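PDB 5Z9J: putative P450-like enzyme, which binds heme and probably works as a monooxygenase of the cytochrome P450 family, using molecular oxygen to oxidise its substrate. Local coordinates for residues A[150-153]-A[154-157]; A[122-125]-A[126-129]; A[257-260]-A[261-264]; A[113-116]-A[117-120]; A[205-208]-A[209-212]. One frame throughout, in Å; residues are numbered along the deposited sequence.

Contact 1: A[150-153]-A[154-157]; sequences ALFR and QWMD
Q154 begins the second half of an unbroken stretch of alpha helix, 147-163, which by its place in the chain corresponds to helix F of the P450 fold. Q154 N-H is bonded to A150 O one turn back, and its CB rests 3.4 Å from L151 O. W155 carries most of the apolar contact. Its backbone N-H goes to L151 O, and this oxygen lies over one face of the indole near its rim, 3.2 Å from W155 CG. With CG anti to the carbonyl carbon (chi1 -68°), the W155 ring lies back along the helix and meets L151, whose CD1 is 3.3 Å from W155 NE1 and whose CG is 3.6 Å from W155 CZ2. The N-H of that pyrrole ring is used by E188 on helix 172-202, which fixes the turn of the indole. F152 reaches the benzo end, its CE1 3.7 Å from W155 CZ3, with the two rings inclined at 38°. Next comes M156, whose N is bonded only weakly to F152 O and R153 O; its side chain, about 11 Å from the heme, bends away and touches H239. D157 closes the stretch at the exposed surface with a salt bridge to R153. The guanidinium and carboxylate planes stand 82° apart, with D157 OD1 2.7 Å from R153 NH1 and D157 OD2 over one guanidinium face.

Contact 2: A[122-125]-A[126-129]; sequences QFDL and VAEF
The F123 ring is met obliquely by E128, whose CG comes 3.6 Å from F123 CD1, and the glutamate carboxylate stands 82° to that ring. F123 CG sits between its backbone N and carbonyl carbon (chi1 59°), which brings the ring alongside the first turn of the helix that follows; V117 packs on both F123 and E128. The F129 ring is also approached obliquely, by L125 CD1, 4.0 Å from F129 CD2, the two side chains lying side by side. Beyond this pair F129 is buried among L113 and L114 of helix 96-116 and A360 and L364 of helix 350-367. The third flat group, the D124 carboxylate, does the polar work. V126 N comes to D124 OD1 at 3.0 Å from well above the carboxylate plane, 66° out of it, and the same oxygen also accepts from L393 N on the neighbouring strand. D124 OD2 takes a weak bond from A127 N at 3.3 Å. Meanwhile D124 O receives E128 N at 2.7 Å, and one water bridges D124 N to E128 OE2. The side chain and the main-chain carbonyl of one residue therefore serve three N-H groups of the first turn. This is an aspartate N-cap, set where strand 122-124 of the small antiparallel sheet of the P450 fold passes directly into helix 125-130.

Contact 3: A[257-260]-A[261-264]; sequences SDQD and ARVR
R264 lies across D260 one turn back along helix 257-265, a short surface helix that by its order in the chain corresponds to helix J of the P450 fold. Its backbone N-H is bonded to D260 O, and the side chain starts over that same carbonyl. CB lies near it, and R264 CG is 3.2 Å from D260 O. From CG to NE the chain is extended, which takes R264 CD to 3.5 Å from D260 OD2 and then sets R264 NE 3.0 Å from the same oxygen, in a hydrogen-bonded salt bridge. NE comes from above the carboxylate plane, 36° out of it, and the two flat groups are nearly perpendicular, at 88°. Farther out, R264 CZ is 3.8 Å from D260 OD1, while L365 of helix 350-367 packs on the side chain. A leucine in place of R264 would probably leave the D260 carboxylate without its positive mate and free to turn. On another side of the helix, V263 is buried against L269, V270 and L273. Q259 and R262 lie side by side, with R262 NH1 giving a weak bond to Q259 OE1 at 2.9 Å. That arginine has a stronger partner in D329, with which it forms a salt bridge, and Q259 OE1 also accepts from A330 N. The amide of Q259 is therefore held at both ends: its NE2 donates to D258 OD2 at 2.6 Å, with the acceptor only 9° out of the amide plane.

Contact 4: A[113-116]-A[117-120]; sequences LLDG and VEGK
V117 has CG1 anti to its carbonyl carbon (chi1 -68°), which places CG2 between the backbone N and that carbon and brings it back over L114. There V117 CG2 touches L114 O at 3.4 Å and L114 CD2 at 4.1 Å, the two side chains crossing. E118 CG sits between its backbone N and carbonyl carbon (chi1 62°), which folds the side chain back against D115, with E118 CD 3.2 Å from D115 O. The backbone here is the last stretch of helix 96-116, which by its order in the chain probably corresponds to helix D of the P450 fold, running into a type I beta turn from V117 to K120. V117 N donates to L114 O at 2.9 Å from 62° above the carbonyl plane, and makes a longer, weak bond to L113 O. E118 N reaches D115 O weakly at 3.5 Å. The turn itself is closed by K120 N on V117 O, 3.0 Å away, and sends the chain on to strand 122-124. L114 is buried against I363 and L364 of helix 350-367. The exposed side brings like charges together: D115 OD1 and E118 OE1 are 4.5 Å apart, and E118 also lies against D115 O. R367 offsets this through its salt bridge to D115 OD1, but the neighbouring negative charge and carbonyl would probably make E118 somewhat easier to protonate than an isolated glutamate.

Contact 5: A[205-208]-A[209-212]; sequences REDL and ISQL
D207 and S210 form the tight part of this contact, at the N-terminus of helix 208-214, the probable counterpart of helix H in the P450 fold. D207 CG lies between its backbone N and carbonyl carbon (chi1 54°), which turns the carboxylate back over the first turn. D207 OD1 accepts S210 N at 2.8 Å, met nearly end-on down its C-O bond, and the same oxygen is 3.0 Å from S210 CB. R205 O presses on S210 CB too, at 3.2 Å. Behind them L208 is buried against F94 and L234, its side chain about 8 Å from the heme, and its carbonyl receives L212 N at 2.9 Å. The other side is looser. Q211 N makes only weak bonds, to D207 O and L208 O; Q211 CG passes 3.6 Å from D207 O before the chain bends away toward A93 and T95, and the R205 guanidinium leads away to the surface. An alanine at D207 would take away the cap and would probably leave S210 N without its acceptor, letting the first turn fray. Because that N-H points out of the helix start, a negative carboxylate there probably also interacts favourably with the helix dipole.

In the fold
All five are local contacts. Contact 5 is buried; the others are partly buried, with contacts 3 and 4 farthest out, their centres about 26 Å from that of the chain. Contacts 1 and 3 lie inside single helices, and each combines a buried face with an arginine-aspartate salt bridge on the more exposed side, though aromatic packing dominates the former and polar side chains the latter. Contacts 2 and 5 are aspartate N-caps: the first joins a strand to a helix, the second ends a loop closer to the heme. Contact 4, at a helix C-terminus, has one sound backbone bond beside two weak ones. Contacts 2 and 4 touch directly, so 113-120 and 122-129 pack as one unit.

Contact 1: A[150-153]-A[154-157]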
loop_
_atom_site.group_PDB
_atom_site.type_symbol
_atom_site.label_atom_id
_atom_site.label_comp_id
_atom_site.label_asym_id
_atom_site.label_seq_id
_atom_site.Cartn_x
_atom_site.Cartn_y
_atom_site.Cartn_z
ATOM N N ALA A 150 -3.761 -10.410 -16.161
ATOM C CA ALA A 150 -3.455 -11.753 -15.672
ATOM C C ALA A 150 -2.003 -11.881 -15.226
ATOM O O ALA A 150 -1.707 -12.370 -14.140
ATOM C CB ALA A 150 -3.746 -12.783 -16.765
ATOM N N LEU A 151 -1.103 -11.426 -16.096
ATOM C CA LEU A 151 0.326 -11.535 -15.869
ATOM C C LEU A 151 0.708 -10.776 -14.596
ATOM O O LEU A 151 1.622 -11.181 -13.872
ATOM C CB LEU A 151 1.089 -11.000 -17.081
ATOM C CG LEU A 151 2.609 -10.955 -16.998
ATOM C CD1 LEU A 151 3.110 -12.353 -16.678
ATOM C CD2 LEU A 151 3.209 -10.443 -18.311
ATOM N N PHE A 152 -0.032 -9.710 -14.303
ATOM C CA PHE A 152 0.214 -8.904 -13.103
ATOM C C PHE A 152 -0.251 -9.575 -11.798
ATOM O O PHE A 152 0.437 -9.491 -10.766
ATOM C CB PHE A 152 -0.465 -7.533 -13.247
ATOM C CG PHE A 152 0.130 -6.653 -14.330
ATOM C CD1 PHE A 152 1.298 -7.009 -14.984
ATOM C CD2 PHE A 152 -0.485 -5.462 -14.689
ATOM C CE1 PHE A 152 1.839 -6.185 -15.976
ATOM C CE2 PHE A 152 0.048 -4.635 -15.675
ATOM C CZ PHE A 152 1.209 -4.997 -16.317
ATOM N N ARG A 153 -1.407 -10.238 -11.831
ATOM C CA ARG A 153 -1.892 -10.898 -10.622
ATOM C C ARG A 153 -0.978 -12.072 -10.265
ATOM O O ARG A 153 -0.749 -12.351 -9.073
ATOM C CB ARG A 153 -3.340 -11.370 -10.803
ATOM C CG ARG A 153 -3.933 -12.053 -9.591
ATOM C CD ARG A 153 -4.748 -11.059 -8.777
ATOM N NE ARG A 153 -5.253 -11.576 -7.505
ATOM C CZ ARG A 153 -4.536 -11.718 -6.394
ATOM N NH1 ARG A 153 -3.253 -11.382 -6.362
ATOM N NH2 ARG A 153 -5.113 -12.192 -5.303
ATOM N N GLN A 154 -0.384 -12.679 -11.296
ATOM C CA GLN A 154 0.629 -13.711 -11.130
ATOM C C GLN A 154 1.854 -13.170 -10.410
ATOM O O GLN A 154 2.306 -13.736 -9.414
ATOM C CB GLN A 154 1.048 -14.259 -12.502
ATOM C CG GLN A 154 2.018 -15.424 -12.443
ATOM C CD GLN A 154 2.334 -16.016 -13.811
ATOM O OE1 GLN A 154 1.698 -15.685 -14.818
ATOM N NE2 GLN A 154 3.322 -16.904 -13.847
ATOM N N TRP A 155 2.363 -12.049 -10.910
ATOM C CA TRP A 155 3.527 -11.405 -10.327
ATOM C C TRP A 155 3.257 -10.951 -8.898
ATOM O O TRP A 155 4.150 -10.981 -8.056
ATOM C CB TRP A 155 3.950 -10.191 -11.159
ATOM C CG TRP A 155 4.497 -10.486 -12.528
ATOM C CD1 TRP A 155 4.827 -11.700 -13.045
ATOM C CD2 TRP A 155 4.795 -9.519 -13.542
ATOM N NE1 TRP A 155 5.305 -11.552 -14.334
ATOM C CE2 TRP A 155 5.293 -10.220 -14.656
ATOM C CE3 TRP A 155 4.679 -8.125 -13.613
ATOM C CZ2 TRP A 155 5.683 -9.575 -15.825
ATOM C CZ3 TRP A 155 5.065 -7.485 -14.779
ATOM C CH2 TRP A 155 5.557 -8.211 -15.868
ATOM N N MET A 156 2.002 -10.629 -8.602
ATOM C CA MET A 156 1.662 -10.033 -7.327
ATOM C C MET A 156 1.500 -11.075 -6.234
ATOM O O MET A 156 1.557 -10.739 -5.053
ATOM C CB MET A 156 0.363 -9.220 -7.477
ATOM C CG MET A 156 -0.216 -8.563 -6.204
ATOM S SD MET A 156 0.761 -7.115 -5.693
ATOM C CE MET A 156 0.782 -6.212 -7.238
ATOM N N ASP A 157 1.438 -12.348 -6.606
ATOM C CA ASP A 157 1.417 -13.392 -5.591
ATOM C C ASP A 157 2.816 -13.872 -5.274
ATOM O O ASP A 157 3.078 -14.304 -4.151
ATOM C CB ASP A 157 0.567 -14.563 -6.045
ATOM C CG ASP A 157 -0.866 -14.214 -6.103
ATOM O OD1 ASP A 157 -1.187 -13.021 -5.926
ATOM O OD2 ASP A 157 -1.661 -15.121 -6.334
#

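Contact 2: A[122-125]-A[126-129]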
loop_
_atom_site.group_PDB
_atom_site.type_symbol
_atom_site.label_atom_id
_atom_site.label_comp_id
_atom_site.label_asym_id
_atom_site.label_seq_id
_atom_site.Cartn_x
_atom_site.Cartn_y
_atom_site.Cartn_z
ATOM N N GLN A 122 -23.939 -14.889 -2.151
ATOM C CA GLN A 122 -22.807 -15.019 -1.229
ATOM C C GLN A 122 -21.542 -14.984 -2.037
ATOM O O GLN A 122 -21.479 -15.652 -3.074
ATOM C CB GLN A 122 -22.860 -16.331 -0.452
ATOM C CG GLN A 122 -24.102 -16.520 0.358
ATOM C CD GLN A 122 -24.197 -17.916 0.927
ATOM O OE1 GLN A 122 -24.020 -18.899 0.210
ATOM N NE2 GLN A 122 -24.512 -18.013 2.208
ATOM N N PHE A 123 -20.556 -14.194 -1.609
ATOM C CA PHE A 123 -19.266 -14.177 -2.305
ATOM C C PHE A 123 -18.147 -13.514 -1.521
ATOM O O PHE A 123 -18.365 -12.968 -0.407
ATOM C CB PHE A 123 -19.410 -13.501 -3.671
ATOM C CG PHE A 123 -19.899 -12.078 -3.604
ATOM C CD1 PHE A 123 -19.003 -11.031 -3.642
ATOM C CD2 PHE A 123 -21.254 -11.792 -3.525
ATOM C CE1 PHE A 123 -19.448 -9.716 -3.581
ATOM C CE2 PHE A 123 -21.693 -10.492 -3.482
ATOM C CZ PHE A 123 -20.784 -9.453 -3.507
ATOM N N ASP A 124 -16.930 -13.603 -2.056
ATOM C CA ASP A 124 -15.804 -12.891 -1.434
ATOM C C ASP A 124 -15.597 -11.523 -2.050
ATOM O O ASP A 124 -15.152 -11.384 -3.208
ATOM C CB ASP A 124 -14.503 -13.697 -1.502
ATOM C CG ASP A 124 -13.303 -12.967 -0.879
ATOM O OD1 ASP A 124 -13.468 -12.006 -0.099
ATOM O OD2 ASP A 124 -12.170 -13.409 -1.145
ATOM N N LEU A 125 -15.919 -10.521 -1.251
ATOM C CA LEU A 125 -15.817 -9.119 -1.653
ATOM C C LEU A 125 -14.413 -8.736 -2.097
ATOM O O LEU A 125 -14.245 -7.911 -2.995
ATOM C CB LEU A 125 -16.237 -8.205 -0.497
ATOM C CG LEU A 125 -16.407 -6.726 -0.866
ATOM C CD1 LEU A 125 -17.505 -6.555 -1.911
ATOM C CD2 LEU A 125 -16.714 -5.870 0.344
ATOM N N VAL A 126 -13.396 -9.294 -1.442
ATOM C CA VAL A 126 -12.021 -9.001 -1.854
ATOM C C VAL A 126 -11.752 -9.607 -3.237
ATOM O O VAL A 126 -11.380 -8.929 -4.220
ATOM C CB VAL A 126 -10.989 -9.554 -0.827
ATOM C CG1 VAL A 126 -9.593 -9.267 -1.294
ATOM C CG2 VAL A 126 -11.224 -8.911 0.540
ATOM N N ALA A 127 -11.963 -10.899 -3.343
ATOM C CA ALA A 127 -11.627 -11.568 -4.608
ATOM C C ALA A 127 -12.521 -11.100 -5.769
ATOM O O ALA A 127 -12.087 -11.055 -6.919
ATOM C CB ALA A 127 -11.720 -13.064 -4.452
ATOM N N GLU A 128 -13.785 -10.803 -5.496
ATOM C CA GLU A 128 -14.701 -10.444 -6.575
ATOM C C GLU A 128 -14.649 -8.947 -6.892
ATOM O O GLU A 128 -15.031 -8.518 -7.963
ATOM C CB GLU A 128 -16.150 -10.807 -6.226
ATOM C CG GLU A 128 -16.391 -12.231 -5.871
ATOM C CD GLU A 128 -16.291 -13.184 -7.052
ATOM O OE1 GLU A 128 -16.651 -12.824 -8.196
ATOM O OE2 GLU A 128 -15.836 -14.311 -6.796
ATOM N N PHE A 129 -14.267 -8.130 -5.920
ATOM C CA PHE A 129 -14.485 -6.712 -6.119
ATOM C C PHE A 129 -13.322 -5.881 -5.687
ATOM O O PHE A 129 -12.790 -5.119 -6.499
ATOM C CB PHE A 129 -15.745 -6.278 -5.377
ATOM C CG PHE A 129 -16.106 -4.838 -5.582
ATOM C CD1 PHE A 129 -16.535 -4.393 -6.826
ATOM C CD2 PHE A 129 -16.038 -3.933 -4.542
ATOM C CE1 PHE A 129 -16.885 -3.069 -7.040
ATOM C CE2 PHE A 129 -16.389 -2.604 -4.745
ATOM C CZ PHE A 129 -16.812 -2.173 -6.013
HETATM O O HOH W 1 -16.181 -15.170 -4.167
#

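Contact 3: A[257-260]-A[261-264]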
loop_
_atom_site.group_PDB
_atom_site.type_symbol
_atom_site.label_atom_id
_atom_site.label_comp_id
_atom_site.label_asym_id
_atom_site.label_seq_id
_atom_site.Cartn_x
_atom_site.Cartn_y
_atom_site.Cartn_z
ATOM N N SER A 257 -22.297 -0.748 13.507
ATOM C CA SER A 257 -23.567 -0.387 12.891
ATOM C C SER A 257 -23.976 1.053 13.200
ATOM O O SER A 257 -24.708 1.661 12.411
ATOM C CB SER A 257 -24.682 -1.354 13.314
ATOM O OG SER A 257 -24.928 -1.274 14.712
ATOM N N ASP A 258 -23.547 1.579 14.347
ATOM C CA ASP A 258 -23.783 2.983 14.671
ATOM C C ASP A 258 -23.082 3.883 13.653
ATOM O O ASP A 258 -23.641 4.867 13.162
ATOM C CB ASP A 258 -23.311 3.340 16.094
ATOM C CG ASP A 258 -21.789 3.149 16.308
ATOM O OD1 ASP A 258 -21.221 2.084 15.979
ATOM O OD2 ASP A 258 -21.124 4.110 16.738
ATOM N N GLN A 259 -21.849 3.554 13.334
ATOM C CA GLN A 259 -21.105 4.338 12.358
ATOM C C GLN A 259 -21.666 4.138 10.953
ATOM O O GLN A 259 -21.713 5.053 10.132
ATOM C CB GLN A 259 -19.635 3.945 12.380
ATOM C CG GLN A 259 -18.973 4.214 13.683
ATOM C CD GLN A 259 -19.214 5.654 14.141
ATOM O OE1 GLN A 259 -18.837 6.604 13.461
ATOM N NE2 GLN A 259 -19.849 5.809 15.282
ATOM N N ASP A 260 -22.105 2.924 10.697
ATOM C CA ASP A 260 -22.759 2.585 9.426
ATOM C C ASP A 260 -24.016 3.436 9.216
ATOM O O ASP A 260 -24.258 3.960 8.110
ATOM C CB ASP A 260 -23.072 1.094 9.415
ATOM C CG ASP A 260 -23.698 0.625 8.122
ATOM O OD1 ASP A 260 -23.022 0.681 7.081
ATOM O OD2 ASP A 260 -24.834 0.120 8.160
ATOM N N ALA A 261 -24.818 3.580 10.284
ATOM C CA ALA A 261 -26.027 4.364 10.208
ATOM C C ALA A 261 -25.677 5.816 9.891
ATOM O O ALA A 261 -26.396 6.478 9.147
ATOM C CB ALA A 261 -26.853 4.276 11.531
ATOM N N ARG A 262 -24.628 6.331 10.524
ATOM C CA ARG A 262 -24.237 7.723 10.313
ATOM C C ARG A 262 -23.923 7.969 8.859
ATOM O O ARG A 262 -24.349 8.972 8.303
ATOM C CB ARG A 262 -23.015 8.111 11.159
ATOM C CG ARG A 262 -23.270 8.264 12.659
ATOM C CD ARG A 262 -21.925 8.496 13.372
ATOM N NE ARG A 262 -21.318 9.794 13.060
ATOM C CZ ARG A 262 -20.116 10.179 13.479
ATOM N NH1 ARG A 262 -19.338 9.331 14.141
ATOM N NH2 ARG A 262 -19.662 11.384 13.164
ATOM N N VAL A 263 -23.187 7.035 8.249
ATOM C CA VAL A 263 -22.688 7.229 6.903
ATOM C C VAL A 263 -23.807 7.114 5.867
ATOM O O VAL A 263 -23.834 7.898 4.915
ATOM C CB VAL A 263 -21.523 6.245 6.585
ATOM C CG1 VAL A 263 -21.178 6.241 5.091
ATOM C CG2 VAL A 263 -20.289 6.634 7.403
ATOM N N ARG A 264 -24.707 6.147 6.047
ATOM C CA ARG A 264 -25.889 6.015 5.189
ATOM C C ARG A 264 -26.774 7.279 5.261
ATOM O O ARG A 264 -27.328 7.720 4.259
ATOM C CB ARG A 264 -26.684 4.773 5.587
ATOM C CG ARG A 264 -25.858 3.502 5.351
ATOM C CD ARG A 264 -26.514 2.231 5.914
ATOM N NE ARG A 264 -25.865 0.970 5.483
ATOM C CZ ARG A 264 -25.531 0.600 4.239
ATOM N NH1 ARG A 264 -25.800 1.368 3.202
ATOM N NH2 ARG A 264 -24.936 -0.576 4.013
#

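Contact 4: A[113-116]-A[117-120]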
loop_
_atom_site.group_PDB
_atom_site.type_symbol
_atom_site.label_atom_id
_atom_site.label_comp_id
_atom_site.label_asym_id
_atom_site.label_seq_id
_atom_site.Cartn_x
_atom_site.Cartn_y
_atom_site.Cartn_z
ATOM N N LEU A 113 -17.807 -4.816 -12.528
ATOM C CA LEU A 113 -17.479 -5.819 -11.544
ATOM C C LEU A 113 -18.730 -6.337 -10.827
ATOM O O LEU A 113 -18.895 -7.553 -10.646
ATOM C CB LEU A 113 -16.472 -5.261 -10.544
ATOM C CG LEU A 113 -15.048 -5.128 -11.101
ATOM C CD1 LEU A 113 -14.154 -4.417 -10.106
ATOM C CD2 LEU A 113 -14.481 -6.498 -11.437
ATOM N N LEU A 114 -19.605 -5.432 -10.390
ATOM C CA LEU A 114 -20.744 -5.886 -9.615
ATOM C C LEU A 114 -21.753 -6.607 -10.504
ATOM O O LEU A 114 -22.399 -7.570 -10.084
ATOM C CB LEU A 114 -21.405 -4.709 -8.901
ATOM C CG LEU A 114 -20.403 -4.215 -7.855
ATOM C CD1 LEU A 114 -20.863 -2.933 -7.123
ATOM C CD2 LEU A 114 -19.961 -5.337 -6.882
ATOM N N ASP A 115 -21.816 -6.206 -11.766
ATOM C CA ASP A 115 -22.639 -6.933 -12.726
ATOM C C ASP A 115 -22.139 -8.366 -12.801
ATOM O O ASP A 115 -22.917 -9.285 -13.041
ATOM C CB ASP A 115 -22.600 -6.270 -14.102
ATOM C CG ASP A 115 -23.444 -5.002 -14.157
ATOM O OD1 ASP A 115 -24.144 -4.704 -13.172
ATOM O OD2 ASP A 115 -23.463 -4.325 -15.205
ATOM N N GLY A 116 -20.843 -8.551 -12.571
ATOM C CA GLY A 116 -20.256 -9.871 -12.509
ATOM C C GLY A 116 -20.729 -10.763 -11.380
ATOM O O GLY A 116 -20.722 -11.972 -11.542
ATOM N N VAL A 117 -21.133 -10.201 -10.229
ATOM C CA VAL A 117 -21.638 -11.044 -9.141
ATOM C C VAL A 117 -23.150 -10.950 -8.920
ATOM O O VAL A 117 -23.642 -11.375 -7.868
ATOM C CB VAL A 117 -20.939 -10.719 -7.809
ATOM C CG1 VAL A 117 -19.496 -11.130 -7.840
ATOM C CG2 VAL A 117 -21.136 -9.247 -7.469
ATOM N N GLU A 118 -23.894 -10.479 -9.934
ATOM C CA GLU A 118 -25.340 -10.236 -9.791
ATOM C C GLU A 118 -26.149 -11.490 -9.405
ATOM O O GLU A 118 -27.152 -11.393 -8.680
ATOM C CB GLU A 118 -25.948 -9.656 -11.089
ATOM C CG GLU A 118 -25.843 -10.582 -12.321
ATOM C CD GLU A 118 -26.038 -9.892 -13.682
ATOM O OE1 GLU A 118 -26.179 -8.649 -13.750
ATOM O OE2 GLU A 118 -26.120 -10.627 -14.701
ATOM N N GLY A 119 -25.734 -12.659 -9.882
ATOM C CA GLY A 119 -26.441 -13.898 -9.572
ATOM C C GLY A 119 -26.112 -14.532 -8.219
ATOM O O GLY A 119 -26.766 -15.501 -7.775
ATOM N N LYS A 120 -25.043 -14.022 -7.615
ATOM C CA LYS A 120 -24.488 -14.543 -6.370
ATOM C C LYS A 120 -24.986 -13.861 -5.101
ATOM O O LYS A 120 -24.794 -12.667 -4.897
ATOM C CB LYS A 120 -22.959 -14.460 -6.447
ATOM C CG LYS A 120 -22.334 -15.387 -7.529
ATOM C CD LYS A 120 -20.803 -15.217 -7.618
ATOM C CE LYS A 120 -20.137 -16.295 -8.497
ATOM N NZ LYS A 120 -20.700 -16.437 -9.866
#

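Contact 5: A[205-208]-A[209-212]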
loop_
_atom_site.group_PDB
_atom_site.type_symbol
_atom_site.label_atom_id
_atom_site.label_comp_id
_atom_site.label_asym_id
_atom_site.label_seq_id
_atom_site.Cartn_x
_atom_site.Cartn_y
_atom_site.Cartn_z
ATOM N N ARG A 205 -0.230 6.318 -26.764
ATOM C CA ARG A 205 -1.626 6.358 -26.333
ATOM C C ARG A 205 -1.738 7.235 -25.102
ATOM O O ARG A 205 -0.737 7.775 -24.645
ATOM C CB ARG A 205 -2.160 4.959 -26.010
ATOM C CG ARG A 205 -2.358 4.020 -27.189
ATOM C CD ARG A 205 -3.499 4.529 -28.061
ATOM N NE ARG A 205 -3.532 3.979 -29.422
ATOM C CZ ARG A 205 -2.548 4.049 -30.316
ATOM N NH1 ARG A 205 -1.404 4.656 -30.028
ATOM N NH2 ARG A 205 -2.715 3.516 -31.522
ATOM N N GLU A 206 -2.958 7.384 -24.590
ATOM C CA GLU A 206 -3.223 8.233 -23.427
ATOM C C GLU A 206 -3.027 7.399 -22.181
ATOM O O GLU A 206 -3.997 6.963 -21.552
ATOM C CB GLU A 206 -4.638 8.823 -23.457
ATOM N N ASP A 207 -1.765 7.089 -21.901
ATOM C CA ASP A 207 -1.400 6.330 -20.719
ATOM C C ASP A 207 -0.088 6.792 -20.123
ATOM O O ASP A 207 0.615 7.621 -20.690
ATOM C CB ASP A 207 -1.322 4.859 -21.069
ATOM C CG ASP A 207 -0.392 4.612 -22.247
ATOM O OD1 ASP A 207 0.690 5.224 -22.299
ATOM O OD2 ASP A 207 -0.744 3.808 -23.128
ATOM N N LEU A 208 0.243 6.217 -18.980
ATOM C CA LEU A 208 1.414 6.606 -18.211
ATOM C C LEU A 208 2.752 6.192 -18.867
ATOM O O LEU A 208 3.755 6.901 -18.753
ATOM C CB LEU A 208 1.297 6.029 -16.816
ATOM C CG LEU A 208 2.112 6.830 -15.815
ATOM C CD1 LEU A 208 1.363 8.103 -15.546
ATOM C CD2 LEU A 208 2.280 6.021 -14.549
ATOM N N ILE A 209 2.762 5.023 -19.508
ATOM C CA ILE A 209 3.941 4.514 -20.216
ATOM C C ILE A 209 4.356 5.460 -21.335
ATOM O O ILE A 209 5.551 5.712 -21.557
ATOM C CB ILE A 209 3.697 3.110 -20.813
ATOM C CG1 ILE A 209 3.536 2.101 -19.688
ATOM C CG2 ILE A 209 4.838 2.692 -21.751
ATOM C CD1 ILE A 209 4.780 1.975 -18.827
ATOM N N SER A 210 3.359 5.960 -22.055
ATOM C CA SER A 210 3.602 6.905 -23.128
ATOM C C SER A 210 4.286 8.139 -22.601
ATOM O O SER A 210 5.136 8.721 -23.264
ATOM C CB SER A 210 2.297 7.305 -23.806
ATOM O OG SER A 210 2.425 8.601 -24.340
ATOM N N GLN A 211 3.923 8.519 -21.382
ATOM C CA GLN A 211 4.518 9.672 -20.748
ATOM C C GLN A 211 5.942 9.357 -20.291
ATOM O O GLN A 211 6.844 10.188 -20.427
ATOM C CB GLN A 211 3.682 10.091 -19.534
ATOM C CG GLN A 211 2.312 10.693 -19.839
ATOM C CD GLN A 211 2.396 12.049 -20.512
ATOM O OE1 GLN A 211 2.729 13.045 -19.869
ATOM N NE2 GLN A 211 2.102 12.093 -21.804
ATOM N N LEU A 212 6.153 8.130 -19.810
ATOM C CA LEU A 212 7.468 7.711 -19.320
ATOM C C LEU A 212 8.590 7.569 -20.383
ATOM O O LEU A 212 9.758 7.864 -20.107
ATOM C CB LEU A 212 7.337 6.390 -18.551
ATOM C CG LEU A 212 6.638 6.464 -17.191
ATOM C CD1 LEU A 212 6.541 5.088 -16.506
ATOM C CD2 LEU A 212 7.278 7.501 -16.284
#